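Local coordinates for protein lectin-related NK cell receptor LY49L1 (Mus musculus, PDB 3G8K) that acts as a natural killer cell receptor of the Ly49 family and probably recognises MHC class I molecules through the C-type lectin-like domain present here, at residues F12-K17 with N47-K52; C18-M23 with S38-L43. The protein carries 1 engineered substitution. All coordinates share one frame; numbering follows the deposited sequence.

Contact 1 (F12-K17 with N47-K52); sequences FCYGIK and NEDELK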
loop_
_atom_site.group_PDB
_atom_site.type_symbol
_atom_site.label_atom_id
_atom_site.label_comp_id
_atom_site.label_asym_id
_atom_site.label_seq_id
_atom_site.Cartn_x
_atom_site.Cartn_y
_atom_site.Cartn_z
ATOM N N PHE A 12 -1.197 1.466 -4.446
ATOM C CA PHE A 12 -0.415 0.244 -4.270
ATOM C C PHE A 12 -0.626 -0.763 -5.368
ATOM O O PHE A 12 -1.504 -0.558 -6.188
ATOM C CB PHE A 12 -0.476 -0.273 -2.815
ATOM C CG PHE A 12 -1.831 -0.617 -2.327
ATOM C CD1 PHE A 12 -2.434 -1.844 -2.706
ATOM C CD2 PHE A 12 -2.461 0.190 -1.398
ATOM C CE1 PHE A 12 -3.745 -2.218 -2.219
ATOM C CE2 PHE A 12 -3.730 -0.161 -0.888
ATOM C CZ PHE A 12 -4.394 -1.386 -1.301
ATOM N N CYS A 13 0.265 -1.753 -5.440
ATOM C CA CYS A 13 0.267 -2.684 -6.523
ATOM C C CYS A 13 0.431 -4.070 -5.969
ATOM O O CYS A 13 1.012 -4.265 -4.911
ATOM C CB CYS A 13 1.377 -2.352 -7.548
ATOM S SG CYS A 13 1.298 -0.622 -8.205
ATOM N N TYR A 14 -0.086 -5.027 -6.705
ATOM C CA TYR A 14 0.004 -6.408 -6.303
ATOM C C TYR A 14 0.054 -7.196 -7.625
ATOM O O TYR A 14 -0.899 -7.202 -8.354
ATOM C CB TYR A 14 -1.186 -6.833 -5.430
ATOM C CG TYR A 14 -1.147 -8.330 -5.002
ATOM C CD1 TYR A 14 -0.053 -8.849 -4.284
ATOM C CD2 TYR A 14 -2.204 -9.190 -5.291
ATOM C CE1 TYR A 14 0.012 -10.161 -3.866
ATOM C CE2 TYR A 14 -2.161 -10.553 -4.882
ATOM C CZ TYR A 14 -1.046 -11.028 -4.164
ATOM O OH TYR A 14 -1.000 -12.397 -3.735
ATOM N N GLY A 15 1.196 -7.820 -7.937
ATOM C CA GLY A 15 1.253 -8.607 -9.162
ATOM C C GLY A 15 1.249 -7.636 -10.308
ATOM O O GLY A 15 2.097 -6.713 -10.342
ATOM N N ILE A 16 0.249 -7.776 -11.195
ATOM C CA ILE A 16 0.111 -6.972 -12.432
ATOM C C ILE A 16 -0.924 -5.820 -12.365
ATOM O O ILE A 16 -1.207 -5.216 -13.361
ATOM C CB ILE A 16 -0.104 -7.976 -13.664
ATOM C CG1 ILE A 16 0.951 -7.858 -14.778
ATOM C CG2 ILE A 16 -1.509 -8.035 -14.139
ATOM C CD1 ILE A 16 0.635 -6.863 -15.883
ATOM N N LYS A 17 -1.445 -5.486 -11.188
ATOM C CA LYS A 17 -2.546 -4.533 -10.986
ATOM C C LYS A 17 -2.172 -3.475 -9.884
ATOM O O LYS A 17 -1.735 -3.848 -8.789
ATOM C CB LYS A 17 -3.883 -5.252 -10.583
ATOM C CG LYS A 17 -5.155 -4.319 -10.651
ATOM C CD LYS A 17 -6.541 -5.001 -10.524
ATOM C CE LYS A 17 -6.577 -6.441 -11.035
ATOM N NZ LYS A 17 -7.825 -7.008 -10.501
ATOM N N ASN A 47 -9.767 -12.814 -8.123
ATOM C CA ASN A 47 -9.658 -14.086 -7.401
ATOM C C ASN A 47 -9.503 -13.920 -5.887
ATOM O O ASN A 47 -9.382 -12.805 -5.384
ATOM C CB ASN A 47 -8.522 -14.948 -7.994
ATOM C CG ASN A 47 -7.211 -14.226 -8.024
ATOM O OD1 ASN A 47 -6.697 -13.867 -6.992
ATOM N ND2 ASN A 47 -6.645 -14.016 -9.193
ATOM N N GLU A 48 -9.562 -15.035 -5.163
ATOM C CA GLU A 48 -9.446 -15.073 -3.709
ATOM C C GLU A 48 -8.098 -14.563 -3.189
ATOM O O GLU A 48 -8.071 -13.835 -2.161
ATOM C CB GLU A 48 -9.740 -16.475 -3.176
ATOM C CG GLU A 48 -11.255 -16.941 -3.283
ATOM C CD GLU A 48 -11.704 -17.256 -4.737
ATOM O OE1 GLU A 48 -12.943 -17.457 -4.949
ATOM O OE2 GLU A 48 -10.821 -17.367 -5.669
ATOM N N ASP A 49 -7.012 -14.919 -3.886
ATOM C CA ASP A 49 -5.649 -14.403 -3.595
ATOM C C ASP A 49 -5.626 -12.890 -3.539
ATOM O O ASP A 49 -5.029 -12.283 -2.622
ATOM C CB ASP A 49 -4.646 -14.875 -4.667
ATOM C CG ASP A 49 -3.174 -14.582 -4.312
ATOM O OD1 ASP A 49 -2.675 -15.186 -3.325
ATOM O OD2 ASP A 49 -2.482 -13.791 -5.039
ATOM N N GLU A 50 -6.287 -12.284 -4.519
ATOM C CA GLU A 50 -6.307 -10.814 -4.653
ATOM C C GLU A 50 -7.137 -10.130 -3.560
ATOM O O GLU A 50 -6.660 -9.272 -2.856
ATOM C CB GLU A 50 -6.730 -10.418 -6.073
ATOM C CG GLU A 50 -6.792 -8.926 -6.261
ATOM C CD GLU A 50 -7.336 -8.560 -7.614
ATOM O OE1 GLU A 50 -7.307 -7.378 -7.962
ATOM O OE2 GLU A 50 -7.769 -9.470 -8.326
ATOM N N LEU A 51 -8.360 -10.603 -3.381
ATOM C CA LEU A 51 -9.152 -10.310 -2.217
ATOM C C LEU A 51 -8.416 -10.423 -0.864
ATOM O O LEU A 51 -8.550 -9.510 -0.026
ATOM C CB LEU A 51 -10.432 -11.154 -2.184
ATOM C CG LEU A 51 -11.435 -10.696 -1.103
ATOM C CD1 LEU A 51 -11.979 -9.242 -1.193
ATOM C CD2 LEU A 51 -12.487 -11.701 -1.005
ATOM N N LYS A 52 -7.695 -11.538 -0.630
ATOM C CA LYS A 52 -6.866 -11.692 0.609
ATOM C C LYS A 52 -5.907 -10.551 0.818
ATOM O O LYS A 52 -5.879 -9.922 1.903
ATOM C CB LYS A 52 -6.123 -13.011 0.593
ATOM C CG LYS A 52 -7.001 -14.183 1.011
ATOM C CD LYS A 52 -6.345 -15.528 0.531
ATOM C CE LYS A 52 -6.981 -16.758 1.240
ATOM N NZ LYS A 52 -8.460 -16.771 0.980
#
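Tyr-14 and Lys-17 reach from a hairpin to Asp-49 and Glu-50, in the first turn of helix 48-57. Tyr-14 OH donates to Asp-49 OD2. The distance of 2.4 Å is very short, and its exact value is doubtful. The carboxylate oxygen lies at the edge of the ring, near its plane. The ring and carboxylate planes are 35° apart. The ring gets there because CG stands opposite the backbone N (chi1 179°), which sends it out toward the helix. Its CE2 comes within 4.2 Å of Glu-50 CA.

The second link is a salt bridge, Lys-17 NZ to Glu-50 OE1 at 2.6 Å. The oxygen uses its syn lone pair, on the side of OE2. The Glu-50 chain is extended, whereas the Lys-17 chain bends at chi3 (-29°), and the two side chains meet at about a right angle. Both ends have further partners. Lys-17 NZ also donates to Lys-44 O and forms a salt bridge with Asp-46 OD1. Glu-50 OE1 probably also accepts a hydrogen bond from Tyr-19 OH, and Glu-50 OE2 takes the Asp-46 N-H. This network probably keeps both groups charged although their residues are buried.

Asn-47 is the N-cap of the helix. Its OD1 accepts from Glu-50 N at 3.0 Å, so an amide of the first turn is satisfied by a side chain. On the hairpin side, Tyr-14 N donates to Lys-17 O at 2.9 Å. The Tyr-14 ring also stacks on Phe-53 and makes a cation-pi contact with Lys-9 of the second subunit. The arrangement is a beta hairpin closed by a type II' turn, tied to the capped N-terminus of a helix, in a C-type lectin-like domain whose first strand continues the sheet into the second subunit.

Contact 2 (C18-M23 with S38-L43); sequences CYYFVM and SSLSLL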
loop_
_atom_site.group_PDB
_atom_site.type_symbol
_atom_site.label_atom_id
_atom_site.label_comp_id
_atom_site.label_asym_id
_atom_site.label_seq_id
_atom_site.Cartn_x
_atom_site.Cartn_y
_atom_site.Cartn_z
ATOM N N CYS A 18 -2.369 -2.191 -10.159
ATOM C CA CYS A 18 -2.317 -1.150 -9.092
ATOM C C CYS A 18 -3.706 -0.655 -8.652
ATOM O O CYS A 18 -4.666 -0.984 -9.307
ATOM C CB CYS A 18 -1.437 -0.039 -9.565
ATOM S SG CYS A 18 0.249 -0.708 -9.913
ATOM N N TYR A 19 -3.786 0.140 -7.555
ATOM C CA TYR A 19 -4.997 0.487 -6.839
ATOM C C TYR A 19 -4.854 1.923 -6.430
ATOM O O TYR A 19 -3.891 2.287 -5.758
ATOM C CB TYR A 19 -5.107 -0.354 -5.567
ATOM C CG TYR A 19 -5.111 -1.876 -5.899
ATOM C CD1 TYR A 19 -3.916 -2.638 -5.823
ATOM C CD2 TYR A 19 -6.277 -2.508 -6.291
ATOM C CE1 TYR A 19 -3.908 -4.060 -6.163
ATOM C CE2 TYR A 19 -6.272 -3.946 -6.614
ATOM C CZ TYR A 19 -5.072 -4.642 -6.590
ATOM O OH TYR A 19 -5.071 -6.017 -6.812
ATOM N N TYR A 20 -5.831 2.714 -6.795
ATOM C CA TYR A 20 -5.789 4.225 -6.604
ATOM C C TYR A 20 -7.074 4.600 -5.855
ATOM O O TYR A 20 -8.057 3.895 -5.977
ATOM C CB TYR A 20 -5.716 4.915 -7.990
ATOM C CG TYR A 20 -4.624 4.353 -8.909
ATOM C CD1 TYR A 20 -4.892 3.316 -9.800
ATOM C CD2 TYR A 20 -3.332 4.852 -8.862
ATOM C CE1 TYR A 20 -3.873 2.797 -10.596
ATOM C CE2 TYR A 20 -2.341 4.364 -9.691
ATOM C CZ TYR A 20 -2.610 3.315 -10.506
ATOM O OH TYR A 20 -1.609 2.886 -11.317
ATOM N N PHE A 21 -7.042 5.716 -5.084
ATOM C CA PHE A 21 -8.077 6.069 -4.108
ATOM C C PHE A 21 -8.481 7.474 -4.419
ATOM O O PHE A 21 -7.605 8.315 -4.507
ATOM C CB PHE A 21 -7.586 5.943 -2.602
ATOM C CG PHE A 21 -7.071 4.590 -2.283
ATOM C CD1 PHE A 21 -5.769 4.246 -2.656
ATOM C CD2 PHE A 21 -7.924 3.574 -1.720
ATOM C CE1 PHE A 21 -5.281 2.927 -2.475
ATOM C CE2 PHE A 21 -7.415 2.247 -1.485
ATOM C CZ PHE A 21 -6.095 1.937 -1.880
ATOM N N VAL A 22 -9.788 7.683 -4.667
ATOM C CA VAL A 22 -10.413 9.046 -4.819
ATOM C C VAL A 22 -10.508 9.731 -3.414
ATOM O O VAL A 22 -10.633 9.042 -2.373
ATOM C CB VAL A 22 -11.801 9.004 -5.585
ATOM C CG1 VAL A 22 -12.345 10.399 -5.867
ATOM C CG2 VAL A 22 -11.724 8.241 -6.893
ATOM N N MET A 23 -10.382 11.068 -3.339
ATOM C CA MET A 23 -10.343 11.728 -2.020
ATOM C C MET A 23 -11.727 11.890 -1.381
ATOM O O MET A 23 -11.886 11.739 -0.170
ATOM C CB MET A 23 -9.671 13.106 -2.096
ATOM C CG MET A 23 -8.249 12.993 -2.451
ATOM S SD MET A 23 -7.351 14.535 -2.219
ATOM C CE MET A 23 -7.876 15.420 -3.681
ATOM N N SER A 38 -10.550 9.120 -15.599
ATOM C CA SER A 38 -9.109 8.991 -15.458
ATOM C C SER A 38 -8.496 7.706 -16.067
ATOM O O SER A 38 -7.397 7.319 -15.684
ATOM C CB SER A 38 -8.747 9.088 -13.984
ATOM O OG SER A 38 -8.838 10.437 -13.524
ATOM N N SER A 39 -9.192 7.067 -17.012
ATOM C CA SER A 39 -8.790 5.784 -17.629
ATOM C C SER A 39 -8.500 4.623 -16.678
ATOM O O SER A 39 -7.768 3.670 -17.049
ATOM C CB SER A 39 -7.605 5.972 -18.593
ATOM O OG SER A 39 -7.853 7.098 -19.456
ATOM N N LEU A 40 -9.100 4.675 -15.483
ATOM C CA LEU A 40 -9.057 3.585 -14.472
ATOM C C LEU A 40 -10.433 2.911 -14.551
ATOM O O LEU A 40 -11.191 3.181 -15.465
ATOM C CB LEU A 40 -8.806 4.196 -13.087
ATOM C CG LEU A 40 -7.655 5.180 -12.894
ATOM C CD1 LEU A 40 -7.572 5.872 -11.472
ATOM C CD2 LEU A 40 -6.288 4.557 -13.270
ATOM N N SER A 41 -10.772 2.021 -13.641
ATOM C CA SER A 41 -12.096 1.494 -13.639
ATOM C C SER A 41 -12.423 1.109 -12.237
ATOM O O SER A 41 -11.560 0.660 -11.504
ATOM C CB SER A 41 -12.228 0.295 -14.585
ATOM O OG SER A 41 -11.618 -0.800 -13.969
ATOM N N LEU A 42 -13.673 1.328 -11.812
ATOM C CA LEU A 42 -14.036 0.904 -10.482
ATOM C C LEU A 42 -13.592 -0.547 -10.274
ATOM O O LEU A 42 -13.893 -1.396 -11.110
ATOM C CB LEU A 42 -15.563 1.072 -10.281
ATOM C CG LEU A 42 -16.097 1.234 -8.828
ATOM C CD1 LEU A 42 -15.319 2.164 -7.958
ATOM C CD2 LEU A 42 -17.554 1.716 -8.852
ATOM N N LEU A 43 -12.973 -0.848 -9.136
ATOM C CA LEU A 43 -12.103 -2.009 -9.024
ATOM C C LEU A 43 -12.820 -3.359 -9.261
ATOM O O LEU A 43 -13.853 -3.684 -8.671
ATOM C CB LEU A 43 -11.303 -2.022 -7.696
ATOM C CG LEU A 43 -10.570 -3.376 -7.410
ATOM C CD1 LEU A 43 -9.278 -3.343 -8.199
ATOM C CD2 LEU A 43 -10.209 -3.618 -5.942
#
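Tyr-19 and Tyr-20 follow each other on strand 17-21 and meet different leucines, Leu-43 and Leu-40. The contact is apolar and largely buried. Tyr-20 starts out toward the other segment, while the CB of Tyr-19 points away from it and the ring returns to reach Leu-43.

Leu-43 CD1 sits at the edge of the Tyr-19 ring, near the ring plane. It is 3.5 Å from CE2 of Tyr-19, the closest approach in the contact, and 3.7 Å from CD2 of that ring. Leu-43 CD2 is slightly farther back, 4.0 Å from Tyr-19 CE2. The two methyls straddle the ring plane along the CD2-CE2 edge of Tyr-19, and the two side chains meet at a slant. With its CG opposite the backbone N (chi1 169°), Leu-43 extends its methyls to that edge. The hydroxyl of Tyr-19 is engaged by Glu-50 of helix 48-57. Leu-54 of the same helix touches both Tyr-19 and Leu-43.

Leu-40 approaches Tyr-20 differently. The side chains cross at about a right angle, and the leucine comes obliquely to the ring. Its CD2 is 3.9 Å from Tyr-20 CD1 and 4.0 Å from Tyr-20 CE1. Leu-40 CD1 lies nearer the root of the ring, 4.1 Å from Tyr-20 CB. Trp-11 meets the Tyr-20 ring as well, with the planes about 25° apart.

Leu-40 follows Ser-39, the positive-phi residue of a Schellman motif that ends helix 28-37, and its N bonds to Cys-35 O. Strands 17-21 and 41-42 both pair antiparallel with strand 118-124, which lies between them in the sheet. Tyr-19 and Leu-43 lie on the face covered by helix 48-57, Tyr-20 and Leu-40 on the other, with Trp-11. These strands belong to the sheet of the C-type lectin-like fold.

The centres of the two contacts lie about 14 Å apart. Contact 2 is nested inside the chain loop that contact 1 closes. Strands 10-14 and 17-21 follow each other and pair antiparallel in one sheet, so the first segments of both contacts belong to one hairpin. The Cys-13 to Cys-18 disulfide locks it. The second segments are also successive, strand 41-42 leading on to helix 48-57. Phe-12 packs against Phe-21, adding an apolar link between the contacts. Contact 1 is nearer the surface and the second subunit, and contact 2 is deeper. Together they join the N-terminal hairpin, itself part of the sheet, to helix 48-57 and to the segment that leads into it.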